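Local coordinates for uncharacterized protein VP1736 (Vibrio parahaemolyticus, PDB 3LXQ) that is of unknown function but carries a sulfatase-family domain of the alkaline phosphatase clan, next to a small antiparallel beta sheet backed by a helix, at residues 311-316 and 380-385; 395-400 and 427-432. All coordinates share one frame; numbering follows the deposited sequence.

Interaction 1: residues 311-316 and 380-385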
loop_
_atom_site.group_PDB
_atom_site.type_symbol
_atom_site.label_atom_id
_atom_site.label_comp_id
_atom_site.label_asym_id
_atom_site.label_seq_id
_atom_site.Cartn_x
_atom_site.Cartn_y
_atom_site.Cartn_z
ATOM N N PHE A 311 16.503 5.976 10.450
ATOM C CA PHE A 311 16.623 7.368 10.885
ATOM C C PHE A 311 17.955 7.988 10.476
ATOM O O PHE A 311 18.985 7.308 10.431
ATOM C CB PHE A 311 16.471 7.467 12.413
ATOM C CG PHE A 311 15.113 7.060 12.907
ATOM C CD1 PHE A 311 14.077 7.987 12.967
ATOM C CD2 PHE A 311 14.863 5.742 13.298
ATOM C CE1 PHE A 311 12.809 7.608 13.412
ATOM C CE2 PHE A 311 13.599 5.353 13.736
ATOM C CZ PHE A 311 12.570 6.287 13.795
ATOM N N GLY A 312 17.923 9.286 10.182
ATOM C CA GLY A 312 19.123 10.033 9.804
ATOM C C GLY A 312 19.804 9.464 8.573
ATOM O O GLY A 312 21.034 9.442 8.483
ATOM N N ALA A 313 18.998 8.968 7.640
ATOM C CA ALA A 313 19.492 8.526 6.344
ATOM C C ALA A 313 19.667 9.747 5.448
ATOM O O ALA A 313 19.007 10.780 5.638
ATOM C CB ALA A 313 18.521 7.531 5.708
ATOM N N ASN A 314 20.577 9.640 4.488
ATOM C CA ASN A 314 20.758 10.724 3.544
ATOM C C ASN A 314 19.920 10.530 2.297
ATOM O O ASN A 314 19.731 9.396 1.826
ATOM C CB ASN A 314 22.225 10.929 3.191
ATOM C CG ASN A 314 22.605 12.401 3.157
ATOM O OD1 ASN A 314 23.694 12.765 2.706
ATOM N ND2 ASN A 314 21.705 13.260 3.644
ATOM N N LEU A 315 19.416 11.658 1.789
ATOM C CA LEU A 315 18.582 11.735 0.587
ATOM C C LEU A 315 17.379 10.783 0.671
ATOM O O LEU A 315 16.562 10.917 1.590
ATOM C CB LEU A 315 19.429 11.553 -0.688
ATOM C CG LEU A 315 20.422 12.700 -0.972
ATOM C CD1 LEU A 315 21.438 12.304 -2.036
ATOM C CD2 LEU A 315 19.709 14.006 -1.335
ATOM N N VAL A 316 17.259 9.847 -0.269
ATOM C CA VAL A 316 16.212 8.825 -0.173
ATOM C C VAL A 316 16.801 7.412 -0.154
ATOM O O VAL A 316 17.334 6.946 -1.159
ATOM C CB VAL A 316 15.131 8.974 -1.269
ATOM C CG1 VAL A 316 14.067 7.874 -1.126
ATOM C CG2 VAL A 316 14.472 10.336 -1.175
HETATM N N MSE A 380 8.991 7.796 -3.870
HETATM C CA MSE A 380 9.137 7.605 -2.434
HETATM C C MSE A 380 9.514 8.869 -1.665
HETATM O O MSE A 380 10.334 9.684 -2.114
HETATM C CB MSE A 380 9.985 6.366 -2.093
HETATM C CG MSE A 380 11.344 6.316 -2.695
HETATM SE SE MSE A 380 11.920 4.519 -3.259
HETATM C CE MSE A 380 12.434 5.113 -5.036
ATOM N N GLN A 381 8.835 9.053 -0.534
ATOM C CA GLN A 381 9.011 10.228 0.305
ATOM C C GLN A 381 9.655 9.813 1.599
ATOM O O GLN A 381 9.082 9.025 2.353
ATOM C CB GLN A 381 7.665 10.879 0.610
ATOM C CG GLN A 381 7.763 12.239 1.276
ATOM C CD GLN A 381 7.899 13.378 0.271
ATOM O OE1 GLN A 381 7.225 13.387 -0.761
ATOM N NE2 GLN A 381 8.759 14.357 0.581
ATOM N N TYR A 382 10.850 10.346 1.847
ATOM C CA TYR A 382 11.552 10.147 3.095
ATOM C C TYR A 382 11.581 11.483 3.842
ATOM O O TYR A 382 12.465 12.318 3.610
ATOM C CB TYR A 382 12.972 9.604 2.853
ATOM C CG TYR A 382 13.746 9.349 4.128
ATOM C CD1 TYR A 382 13.431 8.256 4.946
ATOM C CD2 TYR A 382 14.791 10.191 4.523
ATOM C CE1 TYR A 382 14.118 8.013 6.115
ATOM C CE2 TYR A 382 15.490 9.956 5.700
ATOM C CZ TYR A 382 15.145 8.861 6.489
ATOM O OH TYR A 382 15.812 8.592 7.650
ATOM N N ASP A 383 10.599 11.681 4.726
ATOM C CA ASP A 383 10.411 12.975 5.416
ATOM C C ASP A 383 10.224 14.127 4.407
ATOM O O ASP A 383 9.218 14.181 3.702
ATOM C CB ASP A 383 11.575 13.251 6.398
ATOM C CG ASP A 383 11.640 12.228 7.532
ATOM O OD1 ASP A 383 10.575 11.688 7.911
ATOM O OD2 ASP A 383 12.752 11.973 8.056
ATOM N N LYS A 384 11.208 15.019 4.329
ATOM C CA LYS A 384 11.155 16.173 3.439
ATOM C C LYS A 384 11.712 15.879 2.035
ATOM O O LYS A 384 11.627 16.725 1.138
ATOM C CB LYS A 384 11.898 17.363 4.076
ATOM N N ASN A 385 12.294 14.696 1.849
ATOM C CA ASN A 385 12.879 14.333 0.558
ATOM C C ASN A 385 11.958 13.469 -0.299
ATOM O O ASN A 385 11.327 12.553 0.204
ATOM C CB ASN A 385 14.214 13.636 0.761
ATOM C CG ASN A 385 15.226 14.517 1.475
ATOM O OD1 ASN A 385 15.071 15.736 1.542
ATOM N ND2 ASN A 385 16.263 13.901 2.011
#
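Tyr-382 reaches out from the end of strand 377-382 and lies along the inside of the bend made by residues 311-316. Its CG is anti to the backbone N (chi1 -179°), so the ring reaches across to the loop and its hydroxyl arrives at the backbone of Gly-312 and Ala-313. There the amide of Ala-313 donates a hydrogen bond from N to Tyr-382 OH over 3.2 Å, fairly straight at 164°, while the same hydroxyl is also hydrogen-bonded to the carbonyl of Val-310. The phenol oxygen is thus gripped by two backbone groups three residues apart, the carbonyl of Val-310 and the amide of Ala-313. The methyl of Ala-313 points at the end of the ring, its CB 3.7 Å from Tyr-382 CZ, and the loop carbonyl of Leu-315 approaches the ring obliquely, its O 3.5 Å from Tyr-382 CD2.

That carbonyl is held by Asn-385, whose CG stands anti to its own carbonyl carbon. Asn-385 ND2 donates to Leu-315 O at 3.0 Å along an almost straight line (175°); the acceptor lies in the plane of the side-chain amide, whereas the donor sits above the carbonyl plane. Val-316 divides its two methyls between the hairpin's two strands: CG1 meets CG of the selenomethionine Met-380 at 3.5 Å, the two side chains crossing obliquely, and CG2 lies 3.8 Å from Asn-385 CB as these side chains run past each other in opposite directions. Phe-321 packs against Val-316, Met-380 and Tyr-382 as well.

Tyr-382 and Asn-385 are the end positions of a type II' beta turn, closed by backbone hydrogen bonds in both directions between them. The arrangement is a two-residue beta hairpin joining strands 377-382 and 385-390, whose flanking side chains hold an irregular loop of the sulfatase-family domain against the small antiparallel sheet.

Interaction 2: residues 395-400 and 427-432; sequences VVLSPG and RAKANA
With CG anti to the carbonyl carbon (chi1 -49°) and chi2 extended, Leu-397 sends its CD1 methyl from strand 394-398 onto the surface of helix 422-441. Two residues earlier, Val-395 has CG1 anti to its backbone N (chi1 174°), which sets that methyl against the same helix. The tip of Leu-397 settles between successive turns: CD1 is 3.5 Å from Lys-429 CA and equally 3.5 Å from Ala-432 CB. Val-395 CG1 meets the methyl of Ala-428 at 3.7 Å. Small alanine side chains one turn apart therefore receive the two branched ones, and no hydrogen bond crosses the interface. Lys-429 offers its backbone and CB, while its extended chain leads away to a hydrogen bond from NZ to the carbonyl of Lys-47. Tyr-45 of helix 41-45 touches both Leu-397 and Ala-432.

The short strand and helix axes pass 8.9 Å apart at a crossing angle of -50°, so the helix runs obliquely over the strand. This is buried alpha/beta packing, in which alternate residues of the middle strand of a five-stranded antiparallel sheet meet one side of the C-terminal helix.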
loop_
_atom_site.group_PDB
_atom_site.type_symbol
_atom_site.label_atom_id
_atom_site.label_comp_id
_atom_site.label_asym_id
_atom_site.label_seq_id
_atom_site.Cartn_x
_atom_site.Cartn_y
_atom_site.Cartn_z
ATOM N N VAL A 395 15.964 10.287 -9.274
ATOM C CA VAL A 395 15.995 11.709 -8.953
ATOM C C VAL A 395 15.452 11.945 -7.561
ATOM O O VAL A 395 14.348 11.505 -7.223
ATOM C CB VAL A 395 15.186 12.561 -9.952
ATOM C CG1 VAL A 395 15.125 14.020 -9.487
ATOM C CG2 VAL A 395 15.774 12.458 -11.356
ATOM N N VAL A 396 16.243 12.651 -6.763
ATOM C CA VAL A 396 15.857 13.030 -5.416
ATOM C C VAL A 396 15.798 14.554 -5.263
ATOM O O VAL A 396 16.758 15.260 -5.574
ATOM C CB VAL A 396 16.807 12.416 -4.373
ATOM C CG1 VAL A 396 16.467 12.933 -2.982
ATOM C CG2 VAL A 396 16.707 10.880 -4.414
ATOM N N LEU A 397 14.662 15.035 -4.774
ATOM C CA LEU A 397 14.427 16.453 -4.524
ATOM C C LEU A 397 14.413 16.702 -3.017
ATOM O O LEU A 397 13.705 16.019 -2.272
ATOM C CB LEU A 397 13.071 16.883 -5.113
ATOM C CG LEU A 397 12.771 16.492 -6.557
ATOM C CD1 LEU A 397 11.390 17.000 -6.930
ATOM C CD2 LEU A 397 13.839 17.045 -7.515
ATOM N N SER A 398 15.203 17.676 -2.575
ATOM C CA SER A 398 15.261 18.030 -1.168
ATOM C C SER A 398 14.973 19.531 -0.960
ATOM O O SER A 398 15.003 20.310 -1.938
ATOM C CB SER A 398 16.625 17.627 -0.583
ATOM O OG SER A 398 17.656 17.774 -1.545
ATOM N N PRO A 399 14.712 19.953 0.306
ATOM C CA PRO A 399 14.501 21.381 0.607
ATOM C C PRO A 399 15.619 22.301 0.116
ATOM O O PRO A 399 16.772 21.875 -0.030
ATOM C CB PRO A 399 14.425 21.407 2.136
ATOM C CG PRO A 399 13.899 20.053 2.497
ATOM C CD PRO A 399 14.544 19.119 1.514
ATOM N N GLY A 400 15.268 23.563 -0.125
ATOM C CA GLY A 400 16.202 24.537 -0.670
ATOM C C GLY A 400 16.344 24.321 -2.162
ATOM O O GLY A 400 17.328 24.760 -2.763
ATOM N N ARG A 427 9.744 15.570 -14.733
ATOM C CA ARG A 427 8.771 14.515 -14.463
ATOM C C ARG A 427 8.750 14.182 -12.960
ATOM O O ARG A 427 7.691 13.972 -12.371
ATOM C CB ARG A 427 9.091 13.269 -15.293
ATOM C CG ARG A 427 8.202 12.075 -14.960
ATOM C CD ARG A 427 8.592 10.868 -15.777
ATOM N NE ARG A 427 9.987 10.508 -15.567
ATOM C CZ ARG A 427 10.665 9.654 -16.326
ATOM N NH1 ARG A 427 10.069 9.061 -17.349
ATOM N NH2 ARG A 427 11.943 9.394 -16.057
ATOM N N ALA A 428 9.932 14.156 -12.356
ATOM C CA ALA A 428 10.095 13.895 -10.924
ATOM C C ALA A 428 9.493 15.031 -10.098
ATOM O O ALA A 428 8.699 14.791 -9.183
ATOM C CB ALA A 428 11.576 13.718 -10.590
ATOM N N LYS A 429 9.883 16.262 -10.433
ATOM C CA LYS A 429 9.372 17.475 -9.772
ATOM C C LYS A 429 7.847 17.554 -9.874
ATOM O O LYS A 429 7.152 17.765 -8.870
ATOM C CB LYS A 429 10.058 18.740 -10.340
ATOM C CG LYS A 429 9.876 20.013 -9.512
ATOM C CD LYS A 429 10.731 21.168 -10.054
ATOM C CE LYS A 429 10.226 22.533 -9.556
ATOM N NZ LYS A 429 10.809 23.694 -10.310
ATOM N N ALA A 430 7.326 17.343 -11.081
ATOM C CA ALA A 430 5.882 17.373 -11.316
ATOM C C ALA A 430 5.135 16.386 -10.400
ATOM O O ALA A 430 4.107 16.729 -9.804
ATOM C CB ALA A 430 5.578 17.091 -12.779
ATOM N N ASN A 431 5.661 15.171 -10.285
ATOM C CA ASN A 431 5.072 14.160 -9.411
ATOM C C ASN A 431 5.271 14.436 -7.905
ATOM O O ASN A 431 4.400 14.120 -7.097
ATOM C CB ASN A 431 5.540 12.764 -9.816
ATOM C CG ASN A 431 4.806 12.245 -11.046
ATOM O OD1 ASN A 431 3.621 11.891 -10.982
ATOM N ND2 ASN A 431 5.504 12.191 -12.168
ATOM N N ALA A 432 6.404 15.046 -7.550
ATOM C CA ALA A 432 6.668 15.519 -6.187
ATOM C C ALA A 432 5.630 16.534 -5.703
ATOM O O ALA A 432 5.304 16.577 -4.519
ATOM C CB ALA A 432 8.063 16.145 -6.102
#

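In the fold
Interactions 1 and 2 have centres about 12 Å apart and meet on one five-stranded antiparallel sheet, interaction 1 at one of its outer strands, 377-382, and the turn that follows, interaction 2 at the middle strand 394-398. Alternation along that middle strand connects them: Val-396 faces away from the helix and touches the loop of interaction 1, its CG1 3.7 Å from Val-316 CG2, while its neighbours in sequence face helix 422-441. The sheet is thus sandwiched locally between the 311-316 loop and the helix. Asn-385 OD1 packs 3.2 Å from Ser-398 CB and 3.4 Å from Pro-399 CD, and Lys-384 CB lies 3.7 Å from Pro-399 CG, so the hairpin turn also packs on residues 395-400.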